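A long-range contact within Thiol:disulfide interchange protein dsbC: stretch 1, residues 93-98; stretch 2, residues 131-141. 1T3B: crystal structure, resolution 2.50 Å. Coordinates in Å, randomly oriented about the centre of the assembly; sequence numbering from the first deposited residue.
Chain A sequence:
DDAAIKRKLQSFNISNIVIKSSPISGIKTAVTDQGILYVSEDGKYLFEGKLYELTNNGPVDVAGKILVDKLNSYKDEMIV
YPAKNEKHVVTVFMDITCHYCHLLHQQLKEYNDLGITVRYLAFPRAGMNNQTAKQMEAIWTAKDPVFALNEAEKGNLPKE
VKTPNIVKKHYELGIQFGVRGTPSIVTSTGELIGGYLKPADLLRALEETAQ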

# COMPACT_ATOMS: atom_id res chain seq x y z
N PHE A 93 4.87 -16.69 19.37
CA PHE A 93 5.87 -17.09 18.38
C PHE A 93 7.17 -17.08 19.13
O PHE A 93 7.59 -16.08 19.69
CB PHE A 93 5.90 -16.14 17.19
CG PHE A 93 4.75 -16.32 16.24
CD1 PHE A 93 3.52 -15.71 16.49
CD2 PHE A 93 4.87 -17.13 15.12
CE1 PHE A 93 2.44 -15.90 15.63
CE2 PHE A 93 3.81 -17.32 14.26
CZ PHE A 93 2.59 -16.71 14.51
N MET A 94 7.83 -18.22 19.15
CA MET A 94 9.03 -18.32 19.94
C MET A 94 10.23 -18.91 19.23
O MET A 94 10.09 -19.59 18.22
CB MET A 94 8.65 -19.14 21.17
CG MET A 94 9.77 -19.54 22.05
SD MET A 94 9.58 -21.28 22.42
CE MET A 94 10.33 -22.00 21.01
N ASP A 95 11.41 -18.60 19.74
CA ASP A 95 12.67 -19.09 19.19
C ASP A 95 13.44 -19.69 20.36
O ASP A 95 13.38 -19.18 21.47
CB ASP A 95 13.45 -17.94 18.55
CG ASP A 95 14.63 -18.43 17.73
OD1 ASP A 95 15.45 -19.20 18.28
OD2 ASP A 95 14.73 -18.04 16.54
N ILE A 96 14.18 -20.76 20.11
CA ILE A 96 14.89 -21.44 21.18
C ILE A 96 16.18 -20.79 21.62
O ILE A 96 16.74 -21.13 22.67
CB ILE A 96 15.17 -22.91 20.80
CG1 ILE A 96 15.88 -22.97 19.45
CG2 ILE A 96 13.88 -23.67 20.73
CD1 ILE A 96 16.21 -24.35 19.02
N THR A 97 16.66 -19.84 20.83
CA THR A 97 17.89 -19.16 21.16
C THR A 97 17.59 -17.73 21.60
O THR A 97 18.41 -16.84 21.38
CB THR A 97 18.81 -19.11 19.93
OG1 THR A 97 18.12 -18.45 18.85
CG2 THR A 97 19.21 -20.52 19.50
N CYS A 98 16.43 -17.52 22.21
CA CYS A 98 16.04 -16.18 22.62
C CYS A 98 15.80 -16.08 24.13
O CYS A 98 14.88 -16.69 24.68
CB CYS A 98 14.81 -15.76 21.80
SG CYS A 98 13.48 -14.84 22.63
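Stretch 2 (131-141) QTAKQMEAIWT

Packing of stretch 2, a helix, of the disulfide interchange protein DsbC on the end of a strand and the turn that follows it. Stretch 1 leaves its strand after Met-94 and folds into a type I beta turn from Asp-95 to Cys-98, with Cys-98 at the N-cap position of the next helix. Stretch 2 is helical from Gln-131 onward, held by successive backbone bonds that include Ile-139 N to Gln-135 O (2.9 Å) and Trp-140 N to Met-136 O (2.9 Å); the bond from Met-136 N to Thr-132 O (3.3 Å) is weak. The nearest CA atoms across the stretches are those of Ile-96 and Met-136, 7.5 Å apart, a spacing filled by side chains. The helix runs from the turn back toward the strand: Thr-132, near its start, meets Thr-97 and Ile-96, whereas Trp-140, two turns later, meets Met-94. Thr-132, Gln-135, Met-136 and Ile-139 all direct their CA-to-CB bonds toward stretch 1, and this three-and-four spacing lines them up on one side of the helix. Ala-133 points away and takes no part.

Apolar packing makes up most of the contact, which buries 325 Å² summed over both sides. Ile-96 is its centre and has the largest covered area of any residue here. Its CB points toward the helix, and with chi1 p and chi2 t the side chain extends to place CD1 3.4 Å from CG of Met-136. Ile-96 CG2 lies 4.3 Å from CD1 of Ile-139, and Ile-96 CG1 lies 4.0 Å from CG2 of Thr-132, so the isoleucine spans more than one turn of the helix. At the strand end, the CA-to-CB bonds of Met-94 and Trp-140 both point sideways, yet the ends of the two side chains converge: Met-94 CE stands 3.2 Å from Trp-140 CH2, a tight approach at the edge of the indole and near its plane. At the other end, methyl meets methyl, with Thr-97 CG2 3.8 Å from Thr-132 CG2.

Polar atoms touch the other stretch without bonding to it; no hydrogen bond crosses the contact. Ile-96 CD1 reaches the helix backbone at Thr-132 O (3.8 Å) and the side chain of Gln-135 at OE1 (3.9 Å), both ordinary van der Waals contacts. Asp-95 has its CA-to-CB bond directed away from the helix, but the end of its side chain comes nearer, and OD1 lies 3.7 Å from CE of Met-136.

Side-chain hydrogen bonds stay within each stretch. Asp-95 OD1 accepts from Thr-97 N (2.9 Å, nearly linear at 171°) and from Thr-97 OG1 (2.8 Å), tying the aspartate carboxylate to the turn from which Ile-96 projects; Asp-95 OD2 is satisfied elsewhere in the structure. In stretch 2, Thr-141 OG1 donates to Glu-137 O (2.7 Å), returning its hydroxyl to the helix backbone, out of reach of stretch 1.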

# COMPACT_ATOMS: atom_id res chain seq x y z
N GLN A 131 21.56 -25.14 12.04
CA GLN A 131 21.36 -26.16 13.04
C GLN A 131 20.14 -25.85 13.91
O GLN A 131 19.32 -26.73 14.22
CB GLN A 131 22.62 -26.24 13.90
CG GLN A 131 22.77 -27.52 14.71
CD GLN A 131 23.92 -27.45 15.71
OE1 GLN A 131 23.89 -26.66 16.67
NE2 GLN A 131 24.94 -28.27 15.50
N THR A 132 20.02 -24.58 14.28
CA THR A 132 18.93 -24.08 15.11
C THR A 132 17.53 -24.21 14.50
O THR A 132 16.57 -24.53 15.20
CB THR A 132 19.19 -22.62 15.45
OG1 THR A 132 20.37 -22.54 16.25
CG2 THR A 132 18.01 -22.01 16.19
N ALA A 133 17.41 -23.95 13.21
CA ALA A 133 16.11 -24.05 12.57
C ALA A 133 15.76 -25.53 12.40
O ALA A 133 14.59 -25.91 12.34
CB ALA A 133 16.16 -23.38 11.22
N LYS A 134 16.80 -26.35 12.33
CA LYS A 134 16.62 -27.79 12.15
C LYS A 134 16.23 -28.46 13.47
O LYS A 134 15.51 -29.46 13.48
CB LYS A 134 17.92 -28.40 11.63
CG LYS A 134 18.59 -27.61 10.50
CD LYS A 134 18.24 -28.12 9.12
N GLN A 135 16.73 -27.91 14.57
CA GLN A 135 16.42 -28.47 15.88
C GLN A 135 14.97 -28.20 16.24
O GLN A 135 14.31 -29.03 16.86
CB GLN A 135 17.33 -27.84 16.93
CG GLN A 135 18.79 -27.95 16.59
CD GLN A 135 19.66 -27.28 17.60
OE1 GLN A 135 19.47 -26.10 17.89
NE2 GLN A 135 20.61 -28.01 18.14
N MET A 136 14.47 -27.04 15.85
CA MET A 136 13.10 -26.69 16.14
C MET A 136 12.13 -27.51 15.34
O MET A 136 11.01 -27.76 15.77
CB MET A 136 12.87 -25.20 15.91
CG MET A 136 13.41 -24.35 17.05
SD MET A 136 13.11 -22.61 16.87
CE MET A 136 14.66 -22.15 16.22
N GLU A 137 12.54 -27.92 14.15
CA GLU A 137 11.66 -28.75 13.33
C GLU A 137 11.53 -30.06 14.09
O GLU A 137 10.44 -30.59 14.28
CB GLU A 137 12.28 -28.99 11.96
CG GLU A 137 11.41 -28.57 10.81
CD GLU A 137 10.16 -29.41 10.68
OE1 GLU A 137 10.29 -30.65 10.75
OE2 GLU A 137 9.06 -28.85 10.50
N ALA A 138 12.67 -30.56 14.55
CA ALA A 138 12.70 -31.79 15.30
C ALA A 138 11.78 -31.66 16.49
O ALA A 138 10.92 -32.51 16.71
CB ALA A 138 14.11 -32.08 15.76
N ILE A 139 11.94 -30.59 17.25
CA ILE A 139 11.13 -30.38 18.44
C ILE A 139 9.64 -30.30 18.18
O ILE A 139 8.86 -30.90 18.90
CB ILE A 139 11.53 -29.08 19.18
CG1 ILE A 139 12.96 -29.19 19.69
CG2 ILE A 139 10.60 -28.84 20.34
CD1 ILE A 139 13.50 -27.90 20.25
N TRP A 140 9.25 -29.55 17.15
CA TRP A 140 7.84 -29.36 16.83
C TRP A 140 7.11 -30.57 16.26
O TRP A 140 5.88 -30.63 16.30
CB TRP A 140 7.69 -28.16 15.89
CG TRP A 140 7.15 -26.94 16.56
CD1 TRP A 140 5.84 -26.53 16.59
CD2 TRP A 140 7.88 -26.03 17.38
NE1 TRP A 140 5.72 -25.42 17.39
CE2 TRP A 140 6.96 -25.10 17.89
CE3 TRP A 140 9.22 -25.92 17.74
CZ2 TRP A 140 7.34 -24.06 18.74
CZ3 TRP A 140 9.60 -24.91 18.58
CH2 TRP A 140 8.66 -23.99 19.07
N THR A 141 7.88 -31.52 15.73
CA THR A 141 7.33 -32.74 15.12
C THR A 141 7.64 -34.00 15.92
O THR A 141 7.26 -35.10 15.51
CB THR A 141 7.87 -32.94 13.70
OG1 THR A 141 9.30 -32.98 13.74
CG2 THR A 141 7.42 -31.82 12.78